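Local structure of Di-haem cytochrome c peroxidase family protein (Burkholderia thailandensis E264, 6NX0) at residues Thr62-Gly67 with Ser86-Thr91; Arg79-Val84 with Ala353-Pro358; Val169-Phe174 with Ala195-Glu200; Pro267-Tyr272 with Thr458-Val463; Asn346-Thr351 with Thr361-Tyr366. The protein is a diheme enzyme of the cytochrome c peroxidase/MauG family that carries two covalently bound c-type hemes and probably reacts with peroxide. All blocks are in the same frame, centred on the assembly; numbering follows the deposited sequence.

Interaction 1 of 5, residues Thr62-Gly67 with Ser86-Thr91; sequences TVLLPG and SKVDPT
L64 and L65 face V88 across two irregular chains: the nearest CA pairs, L64 CA to V88 CA at 7.5 Å and L65 CA to P90 CA at 7.7 Å, are too far apart for backbone pairing, and no hydrogen bond joins the segments. V88 splits its two methyls between the leucines: CG2 reaches L64 CD1 at 3.3 Å, closer than two methyls normally sit, while CG1 meets L65 CD1 at 3.7 Å. With chi1 166°, V88 CG1 lies anti to the backbone N and CG2 anti to the carbonyl carbon, which turns one branch to each neighbour. L65 CD1 also comes within 4.1 Å of P90 CA. In the following turn T91 N reaches D89 OD1 from above the carboxylate plane, and D89 OD2 forms a salt bridge with R316. H173 packs against both L64 and V88. This apolar contact joins the connection between strands 61-62 and 71-77 to the chain that leaves strand 81-84, where D89 closes an Asx turn.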
# COMPACT_ATOMS: atom_id res chain seq x y z
N THR A 62 -9.84 -16.14 -15.95
CA THR A 62 -10.07 -15.51 -14.66
C THR A 62 -10.10 -14.00 -14.88
O THR A 62 -9.46 -13.48 -15.79
CB THR A 62 -8.99 -15.94 -13.65
OG1 THR A 62 -9.43 -15.68 -12.32
CG2 THR A 62 -7.67 -15.26 -13.92
N VAL A 63 -10.87 -13.31 -14.04
CA VAL A 63 -10.97 -11.85 -14.09
C VAL A 63 -10.22 -11.29 -12.89
O VAL A 63 -10.61 -11.52 -11.74
CB VAL A 63 -12.43 -11.37 -14.09
CG1 VAL A 63 -12.49 -9.87 -14.12
CG2 VAL A 63 -13.19 -11.96 -15.30
N LEU A 64 -9.16 -10.53 -13.17
CA LEU A 64 -8.26 -10.05 -12.12
C LEU A 64 -8.56 -8.63 -11.64
O LEU A 64 -8.14 -8.28 -10.53
CB LEU A 64 -6.81 -10.11 -12.61
CG LEU A 64 -6.30 -11.53 -12.90
CD1 LEU A 64 -4.90 -11.47 -13.48
CD2 LEU A 64 -6.34 -12.40 -11.64
N LEU A 65 -9.23 -7.81 -12.45
CA LEU A 65 -9.71 -6.48 -12.08
C LEU A 65 -11.17 -6.34 -12.49
O LEU A 65 -11.60 -6.94 -13.48
CB LEU A 65 -8.91 -5.38 -12.77
CG LEU A 65 -7.52 -5.08 -12.20
CD1 LEU A 65 -6.75 -4.11 -13.08
CD2 LEU A 65 -7.65 -4.55 -10.79
N PRO A 66 -11.95 -5.53 -11.76
CA PRO A 66 -13.38 -5.39 -12.07
C PRO A 66 -13.61 -5.01 -13.52
O PRO A 66 -12.96 -4.11 -14.06
CB PRO A 66 -13.84 -4.29 -11.10
CG PRO A 66 -12.85 -4.34 -9.98
CD PRO A 66 -11.56 -4.72 -10.60
N GLY A 67 -14.54 -5.71 -14.15
CA GLY A 67 -14.91 -5.45 -15.53
C GLY A 67 -13.84 -5.71 -16.55
O GLY A 67 -14.08 -5.46 -17.74
N SER A 86 -0.74 -13.18 -19.79
CA SER A 86 -0.38 -11.82 -20.16
C SER A 86 -0.43 -10.91 -18.93
O SER A 86 -1.10 -11.21 -17.94
CB SER A 86 -1.31 -11.28 -21.25
OG SER A 86 -2.65 -11.43 -20.85
N LYS A 87 0.29 -9.79 -19.03
CA LYS A 87 0.33 -8.80 -17.96
C LYS A 87 -1.04 -8.18 -17.77
O LYS A 87 -1.73 -7.85 -18.74
CB LYS A 87 1.32 -7.68 -18.28
CG LYS A 87 2.76 -7.90 -17.87
CD LYS A 87 3.52 -6.58 -17.76
N VAL A 88 -1.43 -8.00 -16.51
CA VAL A 88 -2.66 -7.27 -16.22
C VAL A 88 -2.49 -5.84 -16.71
O VAL A 88 -1.48 -5.18 -16.43
CB VAL A 88 -2.98 -7.30 -14.72
CG1 VAL A 88 -4.05 -6.26 -14.39
CG2 VAL A 88 -3.47 -8.67 -14.31
N ASP A 89 -3.48 -5.35 -17.45
CA ASP A 89 -3.47 -3.98 -17.93
C ASP A 89 -4.49 -3.16 -17.15
O ASP A 89 -5.70 -3.39 -17.29
CB ASP A 89 -3.79 -3.95 -19.42
CG ASP A 89 -3.70 -2.55 -20.02
OD1 ASP A 89 -3.50 -1.58 -19.27
OD2 ASP A 89 -3.83 -2.45 -21.26
N PRO A 90 -4.07 -2.18 -16.34
CA PRO A 90 -5.05 -1.39 -15.58
C PRO A 90 -6.01 -0.60 -16.45
O PRO A 90 -7.11 -0.26 -15.99
CB PRO A 90 -4.16 -0.46 -14.74
CG PRO A 90 -2.92 -0.31 -15.57
CD PRO A 90 -2.70 -1.69 -16.12
N THR A 91 -5.64 -0.27 -17.69
CA THR A 91 -6.54 0.46 -18.57
C THR A 91 -7.69 -0.41 -19.06
O THR A 91 -8.64 0.13 -19.64
CB THR A 91 -5.78 1.02 -19.78
OG1 THR A 91 -5.44 -0.03 -20.69
CG2 THR A 91 -4.52 1.75 -19.35

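Interaction 2 of 5, residues Arg79-Val84 with Ala353-Pro358; sequences RGTPQV and AKLRWP
R79 meets K354 and L355 where helix 348-354 ends in a Schellman motif: R356, at positive phi, is its C-prime residue, and the defining bonds run from R356 N to A353 O and from W357 N to A352 O. R79 N donates to L355 O at 2.8 Å, and R79 NE donates to K354 O at 3.0 Å with K354 O in the guanidinium plane. Chi3 of -167° keeps the R79 chain extended out to NE, which meets this preceding carbonyl. Over the centre of one guanidinium face sits R356 CD, 3.7 Å from R79 CZ; the two guanidinium planes are 57° apart, a contact through aliphatic carbon. Further along, W357 NE1 donates to T81 OG1 at 3.0 Å, a nearly straight bond (166°) with the hydroxyl oxygen in the indole plane. F174 meets the W357 ring edge-to-face. The Schellman-terminated helix end is thus bonded to R79, just before strand 81-84 of the N-terminal antiparallel sheet, and W357 beyond it to T81 in the strand.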
# COMPACT_ATOMS: atom_id res chain seq x y z
N ARG A 79 -3.22 -23.41 -3.38
CA ARG A 79 -4.68 -23.36 -3.27
C ARG A 79 -5.25 -22.30 -4.21
O ARG A 79 -5.82 -21.31 -3.76
CB ARG A 79 -5.16 -23.00 -1.85
CG ARG A 79 -4.56 -23.73 -0.65
CD ARG A 79 -5.20 -23.14 0.62
NE ARG A 79 -4.55 -23.51 1.87
CZ ARG A 79 -4.70 -24.68 2.47
NH1 ARG A 79 -5.46 -25.62 1.91
NH2 ARG A 79 -4.08 -24.93 3.61
N GLY A 80 -5.08 -22.47 -5.51
CA GLY A 80 -5.91 -21.75 -6.45
C GLY A 80 -5.46 -20.36 -6.84
O GLY A 80 -6.31 -19.53 -7.18
N THR A 81 -4.17 -20.07 -6.83
CA THR A 81 -3.69 -18.80 -7.36
C THR A 81 -3.43 -18.94 -8.86
O THR A 81 -2.57 -19.73 -9.26
CB THR A 81 -2.43 -18.35 -6.66
OG1 THR A 81 -2.72 -18.20 -5.26
CG2 THR A 81 -1.91 -17.01 -7.24
N PRO A 82 -4.13 -18.21 -9.72
CA PRO A 82 -3.97 -18.43 -11.16
C PRO A 82 -2.67 -17.86 -11.69
O PRO A 82 -2.23 -16.76 -11.30
CB PRO A 82 -5.18 -17.71 -11.77
CG PRO A 82 -5.53 -16.65 -10.80
CD PRO A 82 -5.16 -17.19 -9.43
N GLN A 83 -2.02 -18.61 -12.56
CA GLN A 83 -0.97 -18.09 -13.40
C GLN A 83 -1.60 -17.70 -14.73
O GLN A 83 -2.39 -18.47 -15.30
CB GLN A 83 0.16 -19.09 -13.63
CG GLN A 83 1.28 -18.54 -14.49
CD GLN A 83 2.40 -19.52 -14.72
OE1 GLN A 83 2.48 -20.56 -14.05
NE2 GLN A 83 3.27 -19.21 -15.67
N VAL A 84 -1.29 -16.50 -15.21
CA VAL A 84 -1.93 -15.99 -16.41
C VAL A 84 -0.89 -15.77 -17.50
O VAL A 84 0.31 -15.64 -17.24
CB VAL A 84 -2.72 -14.68 -16.16
CG1 VAL A 84 -3.92 -14.96 -15.28
CG2 VAL A 84 -1.80 -13.63 -15.54
N ALA A 353 2.79 -19.36 2.38
CA ALA A 353 2.56 -20.61 3.11
C ALA A 353 1.06 -20.88 3.26
O ALA A 353 0.61 -22.02 3.07
CB ALA A 353 3.24 -20.54 4.47
N LYS A 354 0.28 -19.86 3.58
CA LYS A 354 -1.17 -20.02 3.70
C LYS A 354 -1.80 -20.48 2.39
O LYS A 354 -2.82 -21.17 2.42
CB LYS A 354 -1.81 -18.71 4.16
CG LYS A 354 -1.41 -18.23 5.52
CD LYS A 354 -1.93 -16.82 5.79
CE LYS A 354 -1.50 -16.28 7.15
NZ LYS A 354 -1.79 -14.81 7.26
N LEU A 355 -1.24 -20.09 1.26
CA LEU A 355 -1.80 -20.44 -0.04
C LEU A 355 -1.14 -21.67 -0.64
O LEU A 355 -1.42 -22.02 -1.79
CB LEU A 355 -1.67 -19.24 -1.01
CG LEU A 355 -2.33 -17.94 -0.54
CD1 LEU A 355 -2.07 -16.83 -1.54
CD2 LEU A 355 -3.82 -18.11 -0.32
N ARG A 356 -0.25 -22.32 0.12
CA ARG A 356 0.48 -23.50 -0.33
C ARG A 356 1.25 -23.26 -1.63
O ARG A 356 1.43 -24.17 -2.44
CB ARG A 356 -0.46 -24.70 -0.46
CG ARG A 356 -0.97 -25.18 0.90
CD ARG A 356 -1.85 -26.44 0.82
NE ARG A 356 -1.17 -27.62 0.27
CZ ARG A 356 -0.52 -28.54 0.99
NH1 ARG A 356 -0.40 -28.42 2.30
NH2 ARG A 356 0.05 -29.58 0.38
N TRP A 357 1.75 -22.05 -1.83
CA TRP A 357 2.66 -21.82 -2.93
C TRP A 357 3.93 -22.64 -2.71
O TRP A 357 4.38 -22.79 -1.58
CB TRP A 357 3.05 -20.35 -3.02
CG TRP A 357 1.97 -19.41 -3.40
CD1 TRP A 357 0.68 -19.71 -3.73
CD2 TRP A 357 2.09 -18.00 -3.51
NE1 TRP A 357 -0.01 -18.56 -4.04
CE2 TRP A 357 0.85 -17.50 -3.91
CE3 TRP A 357 3.15 -17.10 -3.30
CZ2 TRP A 357 0.62 -16.14 -4.10
CZ3 TRP A 357 2.92 -15.75 -3.50
CH2 TRP A 357 1.67 -15.30 -3.90
N PRO A 358 4.57 -23.11 -3.78
CA PRO A 358 5.78 -23.92 -3.61
C PRO A 358 6.93 -23.14 -2.98
O PRO A 358 7.17 -21.97 -3.31
CB PRO A 358 6.11 -24.37 -5.04
CG PRO A 358 5.45 -23.39 -5.92
CD PRO A 358 4.20 -22.95 -5.20

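Interaction 3 of 5, residues Val169-Phe174 with Ala195-Glu200; sequences VPRRHF and ADTLAE
D196 is gripped by two consecutive arginines, R171 and R172. The salt bridge runs from R171 NE to D196 OD2 at 2.8 Å, with the oxygen near the guanidinium plane and the nitrogen on the syn side of OD2; the guanidinium and carboxylate planes are turned 78° apart. The other oxygen, OD1, takes the backbone N of R172 at 3.0 Å, met nearly along its C-O axis. R172 lays its guanidinium over the aspartate, the guanidinium and carboxylate planes 25° apart, instead of pointing an N-H at it: D196 CB sits under one face, offset toward the rim, 3.6 Å from R172 NH2. R172 NE to D196 OD1 is a long charge contact of 3.7 Å, the oxygen well out of plane. With D196 CG anti to its backbone N (chi1 -162°), the carboxylate carbon comes within 3.7 Å of R171 NE.

A second shell fixes these groups. Water 2 donates to both D196 OD1 and R172 O; water 3 joins R172 NH2 to E200 OE2, and R172 NH1 bonds to G193 O. E200 OE1 accepts from D196 N at 2.9 Å, and R171 NH1 reaches T62 OG1 and V63 O. Just beyond D196, T197 is the N-cap residue, its OG1 taking the capping bond from E200 N. The whole is a salt-bridge network beside an N-capped helix, 198-201, whose L198 lines a heme c pocket.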
# COMPACT_ATOMS: atom_id res chain seq x y z
N VAL A 169 -5.47 -2.41 -7.61
CA VAL A 169 -4.72 -3.56 -7.10
C VAL A 169 -5.43 -4.83 -7.59
O VAL A 169 -6.55 -5.10 -7.17
CB VAL A 169 -4.61 -3.55 -5.57
CG1 VAL A 169 -3.82 -4.79 -5.13
CG2 VAL A 169 -3.97 -2.25 -5.05
N PRO A 170 -4.80 -5.63 -8.44
CA PRO A 170 -5.49 -6.81 -8.98
C PRO A 170 -5.54 -7.95 -7.97
O PRO A 170 -4.88 -7.94 -6.93
CB PRO A 170 -4.64 -7.18 -10.19
CG PRO A 170 -3.29 -6.67 -9.90
CD PRO A 170 -3.45 -5.47 -9.00
N ARG A 171 -6.39 -8.92 -8.27
CA ARG A 171 -6.36 -10.16 -7.52
C ARG A 171 -4.97 -10.79 -7.63
O ARG A 171 -4.21 -10.53 -8.56
CB ARG A 171 -7.45 -11.12 -8.01
CG ARG A 171 -8.88 -10.74 -7.59
CD ARG A 171 -9.96 -11.81 -8.01
NE ARG A 171 -9.43 -13.17 -7.83
CZ ARG A 171 -9.37 -14.12 -8.77
NH1 ARG A 171 -9.89 -13.93 -9.98
NH2 ARG A 171 -8.80 -15.29 -8.48
N ARG A 172 -4.66 -11.67 -6.67
CA ARG A 172 -3.38 -12.36 -6.70
C ARG A 172 -3.24 -13.23 -7.94
O ARG A 172 -4.18 -13.91 -8.33
CB ARG A 172 -3.21 -13.26 -5.46
CG ARG A 172 -3.12 -12.56 -4.11
CD ARG A 172 -2.90 -13.61 -3.02
NE ARG A 172 -4.09 -14.43 -2.82
CZ ARG A 172 -4.91 -14.39 -1.78
NH1 ARG A 172 -4.69 -13.57 -0.76
NH2 ARG A 172 -5.96 -15.20 -1.74
N HIS A 173 -2.07 -13.18 -8.55
CA HIS A 173 -1.78 -14.01 -9.71
C HIS A 173 -0.28 -14.11 -9.92
O HIS A 173 0.51 -13.33 -9.39
CB HIS A 173 -2.47 -13.46 -10.98
CG HIS A 173 -1.99 -12.10 -11.41
ND1 HIS A 173 -2.42 -10.93 -10.81
CD2 HIS A 173 -1.15 -11.73 -12.40
CE1 HIS A 173 -1.87 -9.90 -11.43
NE2 HIS A 173 -1.09 -10.36 -12.40
N PHE A 174 0.12 -15.09 -10.72
CA PHE A 174 1.48 -15.21 -11.19
C PHE A 174 1.55 -14.93 -12.68
O PHE A 174 0.59 -15.16 -13.41
CB PHE A 174 2.04 -16.62 -10.94
CG PHE A 174 2.41 -16.89 -9.50
CD1 PHE A 174 1.45 -17.32 -8.61
CD2 PHE A 174 3.71 -16.75 -9.07
CE1 PHE A 174 1.79 -17.59 -7.29
CE2 PHE A 174 4.05 -17.02 -7.73
CZ PHE A 174 3.08 -17.44 -6.87
N ALA A 195 -5.04 -10.67 1.37
CA ALA A 195 -6.45 -10.58 1.00
C ALA A 195 -6.55 -10.50 -0.52
O ALA A 195 -5.82 -9.75 -1.15
CB ALA A 195 -7.14 -9.37 1.63
N ASP A 196 -7.46 -11.27 -1.11
CA ASP A 196 -7.53 -11.32 -2.56
C ASP A 196 -8.35 -10.16 -3.12
O ASP A 196 -8.11 -9.73 -4.24
CB ASP A 196 -8.15 -12.65 -2.99
CG ASP A 196 -7.90 -12.98 -4.44
OD1 ASP A 196 -6.75 -12.82 -4.90
OD2 ASP A 196 -8.87 -13.44 -5.12
N THR A 197 -9.28 -9.63 -2.32
CA THR A 197 -10.23 -8.61 -2.75
C THR A 197 -10.45 -7.61 -1.63
O THR A 197 -10.14 -7.86 -0.47
CB THR A 197 -11.59 -9.21 -3.11
OG1 THR A 197 -12.19 -9.74 -1.93
CG2 THR A 197 -11.46 -10.30 -4.17
N LEU A 198 -10.97 -6.44 -2.01
CA LEU A 198 -11.36 -5.42 -1.04
C LEU A 198 -12.41 -5.94 -0.06
O LEU A 198 -12.40 -5.59 1.12
CB LEU A 198 -11.86 -4.18 -1.77
CG LEU A 198 -10.78 -3.43 -2.53
CD1 LEU A 198 -11.38 -2.43 -3.53
CD2 LEU A 198 -9.87 -2.70 -1.54
N ALA A 199 -13.33 -6.77 -0.53
CA ALA A 199 -14.34 -7.32 0.38
C ALA A 199 -13.70 -8.15 1.48
O ALA A 199 -14.07 -8.04 2.66
CB ALA A 199 -15.35 -8.15 -0.41
N GLU A 200 -12.72 -8.99 1.13
CA GLU A 200 -12.02 -9.80 2.11
C GLU A 200 -11.12 -8.97 3.02
O GLU A 200 -10.92 -9.32 4.19
CB GLU A 200 -11.18 -10.87 1.39
CG GLU A 200 -10.34 -11.74 2.30
CD GLU A 200 -9.42 -12.72 1.56
OE1 GLU A 200 -9.44 -12.76 0.31
OE2 GLU A 200 -8.68 -13.45 2.25
O HOH W 1 -8.37 -7.19 -5.83
O HOH W 2 -6.25 -14.89 -6.76
O HOH W 3 -7.01 -14.95 0.80

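Interaction 4 of 5, residues Pro267-Tyr272 with Thr458-Val463; sequences PFSSRY and TDARYV
S269 reaches across to D459 and A460 with its hydroxyl. Its CB lies 3.5 Å from D459 OD1, and chi1 of 69° puts OG between the backbone N and the carbonyl carbon. From there OG donates to D459 OD1 at 2.7 Å, using the anti lone pair of that oxygen. OG also accepts from A460 N at 3.0 Å (angle 159°) and from water 4, which in turn accepts from R461 N. The hydroxyl is thus donor once and acceptor twice. D459 OD1 receives a second bond from S269 N at 2.8 Å, almost in line with the C-O bond, while P267 CB rests 3.7 Å from the same oxygen; D459 OD2 is hydrogen-bonded with Y165 OH. On the other flank S270 CA makes a CA-H...O contact with T458 O at 3.3 Å, and water 5 links T458 O to R271 N. Two donors on one carboxylate oxygen would be expected to favour the charged form of D459, in a contact fastening the start of helix 271-276 to the chain beyond helix 444-455.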
# COMPACT_ATOMS: atom_id res chain seq x y z
N PRO A 267 -8.71 10.04 -8.38
CA PRO A 267 -8.95 11.36 -9.00
C PRO A 267 -8.03 11.71 -10.16
O PRO A 267 -8.48 12.42 -11.08
CB PRO A 267 -8.74 12.34 -7.83
CG PRO A 267 -8.76 11.51 -6.57
CD PRO A 267 -8.28 10.15 -6.97
N PHE A 268 -6.76 11.30 -10.14
CA PHE A 268 -5.80 11.67 -11.18
C PHE A 268 -5.78 13.19 -11.40
O PHE A 268 -5.97 13.68 -12.52
CB PHE A 268 -6.10 10.93 -12.49
CG PHE A 268 -5.93 9.43 -12.40
CD1 PHE A 268 -4.67 8.85 -12.34
CD2 PHE A 268 -7.04 8.60 -12.40
CE1 PHE A 268 -4.52 7.48 -12.26
CE2 PHE A 268 -6.90 7.23 -12.32
CZ PHE A 268 -5.62 6.68 -12.26
N SER A 269 -5.54 13.92 -10.31
CA SER A 269 -5.62 15.38 -10.32
C SER A 269 -4.29 16.03 -9.95
O SER A 269 -4.27 17.20 -9.56
CB SER A 269 -6.71 15.86 -9.36
OG SER A 269 -6.35 15.61 -8.02
N SER A 270 -3.18 15.32 -10.11
CA SER A 270 -1.88 15.86 -9.72
C SER A 270 -1.29 16.70 -10.84
O SER A 270 -1.75 16.67 -11.98
CB SER A 270 -0.92 14.73 -9.35
OG SER A 270 -0.53 14.02 -10.51
N ARG A 271 -0.21 17.42 -10.50
CA ARG A 271 0.52 18.16 -11.54
C ARG A 271 1.18 17.21 -12.53
O ARG A 271 1.27 17.53 -13.72
CB ARG A 271 1.52 19.12 -10.90
CG ARG A 271 0.82 20.35 -10.32
CD ARG A 271 1.78 21.40 -9.72
NE ARG A 271 2.87 21.74 -10.63
CZ ARG A 271 4.13 21.31 -10.52
NH1 ARG A 271 4.53 20.56 -9.51
NH2 ARG A 271 5.01 21.67 -11.44
N TYR A 272 1.61 16.02 -12.08
CA TYR A 272 2.08 15.02 -13.04
C TYR A 272 0.97 14.65 -14.02
O TYR A 272 1.23 14.50 -15.23
CB TYR A 272 2.61 13.80 -12.29
CG TYR A 272 2.97 12.67 -13.23
CD1 TYR A 272 4.19 12.65 -13.88
CD2 TYR A 272 2.08 11.63 -13.47
CE1 TYR A 272 4.53 11.60 -14.74
CE2 TYR A 272 2.39 10.59 -14.34
CZ TYR A 272 3.63 10.59 -14.97
OH TYR A 272 3.97 9.57 -15.83
N THR A 458 1.21 14.44 -6.09
CA THR A 458 0.19 14.74 -5.10
C THR A 458 -1.09 15.26 -5.76
O THR A 458 -1.05 16.21 -6.56
CB THR A 458 0.74 15.78 -4.13
OG1 THR A 458 1.94 15.26 -3.54
CG2 THR A 458 -0.26 16.12 -3.06
N ASP A 459 -2.22 14.65 -5.42
CA ASP A 459 -3.50 15.11 -5.92
C ASP A 459 -3.77 16.53 -5.44
O ASP A 459 -3.30 16.96 -4.38
CB ASP A 459 -4.60 14.12 -5.52
CG ASP A 459 -4.72 13.00 -6.50
OD1 ASP A 459 -5.18 13.25 -7.63
OD2 ASP A 459 -4.35 11.87 -6.17
N ALA A 460 -4.52 17.28 -6.26
CA ALA A 460 -4.65 18.72 -6.07
C ALA A 460 -5.17 19.09 -4.68
O ALA A 460 -4.74 20.11 -4.11
CB ALA A 460 -5.58 19.29 -7.14
N ARG A 461 -6.13 18.32 -4.16
CA ARG A 461 -6.74 18.58 -2.85
C ARG A 461 -5.71 18.65 -1.73
O ARG A 461 -5.96 19.27 -0.69
CB ARG A 461 -7.77 17.48 -2.53
CG ARG A 461 -8.44 17.59 -1.17
CD ARG A 461 -9.53 16.53 -1.05
NE ARG A 461 -10.17 16.50 0.26
CZ ARG A 461 -11.05 15.57 0.64
NH1 ARG A 461 -11.39 14.60 -0.19
NH2 ARG A 461 -11.60 15.63 1.85
N TYR A 462 -4.56 18.00 -1.90
CA TYR A 462 -3.67 17.73 -0.78
C TYR A 462 -2.32 18.42 -0.87
O TYR A 462 -1.47 18.17 0.00
CB TYR A 462 -3.43 16.22 -0.65
CG TYR A 462 -4.71 15.43 -0.66
CD1 TYR A 462 -5.62 15.55 0.38
CD2 TYR A 462 -4.99 14.55 -1.69
CE1 TYR A 462 -6.79 14.81 0.39
CE2 TYR A 462 -6.17 13.81 -1.69
CZ TYR A 462 -7.06 13.95 -0.65
OH TYR A 462 -8.22 13.20 -0.65
N VAL A 463 -2.08 19.29 -1.86
CA VAL A 463 -0.72 19.83 -2.06
C VAL A 463 -0.25 20.62 -0.86
O VAL A 463 0.95 20.65 -0.57
CB VAL A 463 -0.63 20.67 -3.34
CG1 VAL A 463 -0.81 19.79 -4.57
CG2 VAL A 463 -1.62 21.80 -3.32
O HOH W 4 -7.76 16.30 -5.68
O HOH W 5 0.26 18.16 -7.73

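Interaction 5 of 5, residues Asn346-Thr351 with Thr361-Tyr366; sequences NGLCDT and TQWCAY
C349 and C364 meet through unlike first torsions: C349 SG stands between its backbone N and carbonyl carbon (chi1 57°), whereas C364 SG is anti to its own carbonyl carbon (chi1 -73°). The sulfurs, C349 SG and C364 SG, join at 2.1 Å, with a C-S-S-C torsion of 94°, near the perpendicular value that disulfides prefer. The bond ties the first turn of helix 348-354 to the type II beta turn W363-Y366, inside the cytochrome c family region. Two backbone bonds flank it: A365 N donates to N346 O at 2.8 Å, and L348 N donates to Y366 O at 2.8 Å. G347 has no side chain at a site where a CB would run into Y366 O; its CA instead approaches that oxygen at 3.5 Å. L348 lies beside W363, pointing the same way, with CD2 3.8 Å from W363 CB, and L348 CB is 4.0 Å from Y366 CB. Over the centre of the Y366 ring sits W363 CE3, while P185 touches both L348 and W363. N424 ND2 hydrogen-bonds the carbonyls of T361 and C364.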
# COMPACT_ATOMS: atom_id res chain seq x y z
N ASN A 346 8.26 -10.78 8.00
CA ASN A 346 8.87 -11.37 6.81
C ASN A 346 8.02 -11.22 5.57
O ASN A 346 8.41 -11.73 4.51
CB ASN A 346 9.16 -12.85 7.07
CG ASN A 346 10.29 -13.05 8.07
OD1 ASN A 346 11.28 -12.32 8.05
ND2 ASN A 346 10.14 -14.03 8.95
N GLY A 347 6.89 -10.54 5.64
CA GLY A 347 6.15 -10.21 4.42
C GLY A 347 5.52 -11.41 3.73
O GLY A 347 4.81 -12.24 4.32
N LEU A 348 5.77 -11.49 2.42
CA LEU A 348 4.96 -12.32 1.54
C LEU A 348 5.05 -13.81 1.89
O LEU A 348 4.11 -14.55 1.60
CB LEU A 348 5.41 -12.09 0.09
CG LEU A 348 4.76 -12.91 -0.99
CD1 LEU A 348 3.27 -12.65 -1.07
CD2 LEU A 348 5.44 -12.63 -2.33
N CYS A 349 6.15 -14.28 2.47
CA CYS A 349 6.23 -15.73 2.68
C CYS A 349 5.15 -16.25 3.61
O CYS A 349 4.78 -17.43 3.52
CB CYS A 349 7.61 -16.14 3.20
SG CYS A 349 8.16 -15.38 4.72
N ASP A 350 4.62 -15.43 4.52
CA ASP A 350 3.55 -15.93 5.37
C ASP A 350 2.30 -16.19 4.55
O ASP A 350 1.63 -17.21 4.73
CB ASP A 350 3.26 -14.95 6.51
CG ASP A 350 4.44 -14.81 7.49
OD1 ASP A 350 5.34 -15.69 7.53
OD2 ASP A 350 4.45 -13.82 8.25
N THR A 351 2.00 -15.30 3.60
CA THR A 351 0.91 -15.52 2.67
C THR A 351 1.18 -16.72 1.78
O THR A 351 0.28 -17.53 1.53
CB THR A 351 0.71 -14.27 1.82
OG1 THR A 351 0.39 -13.20 2.70
CG2 THR A 351 -0.40 -14.46 0.82
N THR A 361 9.28 -19.95 1.62
CA THR A 361 10.26 -19.09 2.28
C THR A 361 11.18 -18.39 1.28
O THR A 361 11.93 -17.49 1.70
CB THR A 361 11.09 -19.87 3.30
OG1 THR A 361 11.86 -20.87 2.63
CG2 THR A 361 10.17 -20.53 4.37
N GLN A 362 11.12 -18.73 -0.01
CA GLN A 362 11.86 -17.97 -1.00
C GLN A 362 11.34 -16.54 -1.06
O GLN A 362 12.06 -15.66 -1.55
CB GLN A 362 11.76 -18.60 -2.38
CG GLN A 362 10.40 -18.46 -3.02
CD GLN A 362 10.24 -19.28 -4.30
OE1 GLN A 362 9.44 -20.22 -4.36
NE2 GLN A 362 10.98 -18.89 -5.33
N TRP A 363 10.13 -16.31 -0.55
CA TRP A 363 9.48 -15.01 -0.59
C TRP A 363 9.59 -14.25 0.72
O TRP A 363 8.97 -13.19 0.86
CB TRP A 363 7.99 -15.15 -0.94
CG TRP A 363 7.75 -15.89 -2.22
CD1 TRP A 363 7.12 -17.10 -2.36
CD2 TRP A 363 8.14 -15.49 -3.53
NE1 TRP A 363 7.09 -17.47 -3.68
CE2 TRP A 363 7.72 -16.50 -4.42
CE3 TRP A 363 8.80 -14.37 -4.03
CZ2 TRP A 363 7.93 -16.42 -5.79
CZ3 TRP A 363 9.02 -14.29 -5.38
CH2 TRP A 363 8.59 -15.30 -6.25
N CYS A 364 10.32 -14.76 1.71
CA CYS A 364 10.51 -13.98 2.92
C CYS A 364 11.30 -12.72 2.59
O CYS A 364 12.25 -12.75 1.80
CB CYS A 364 11.20 -14.82 4.00
SG CYS A 364 10.12 -16.09 4.77
N ALA A 365 10.87 -11.61 3.18
CA ALA A 365 11.37 -10.25 2.99
C ALA A 365 10.76 -9.57 1.76
O ALA A 365 11.04 -8.38 1.54
CB ALA A 365 12.90 -10.16 2.93
N TYR A 366 9.91 -10.24 1.00
CA TYR A 366 9.24 -9.60 -0.11
C TYR A 366 7.99 -8.88 0.36
O TYR A 366 7.24 -9.39 1.20
CB TYR A 366 8.85 -10.61 -1.19
CG TYR A 366 9.97 -11.05 -2.09
CD1 TYR A 366 11.05 -11.79 -1.63
CD2 TYR A 366 9.94 -10.73 -3.45
CE1 TYR A 366 12.09 -12.18 -2.50
CE2 TYR A 366 10.93 -11.13 -4.31
CZ TYR A 366 12.00 -11.85 -3.83
OH TYR A 366 12.99 -12.23 -4.73

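Interactions 1, 2 and 3 form one connected region: L64 O accepts from R171 N at 2.9 Å, and backbone bonds to P82 and V84 link F174 to strand 81-84. L355 CD1 packs on R172 NE at 3.4 Å. Interaction 5 attaches to interaction 2 through helix 348-354, with W357 CZ3 to L348 CD1 at 4.0 Å; their centres lie 13 Å apart. Interaction 4 stands apart, its centre about 37 Å from that of interaction 2 on the opposite side of the chain's centre. As for the hemes, L198 of interaction 3 touches one, the side chain of Y366 of interaction 5 is about 7 Å from a heme c, and that of T458 of interaction 4 about 11 Å.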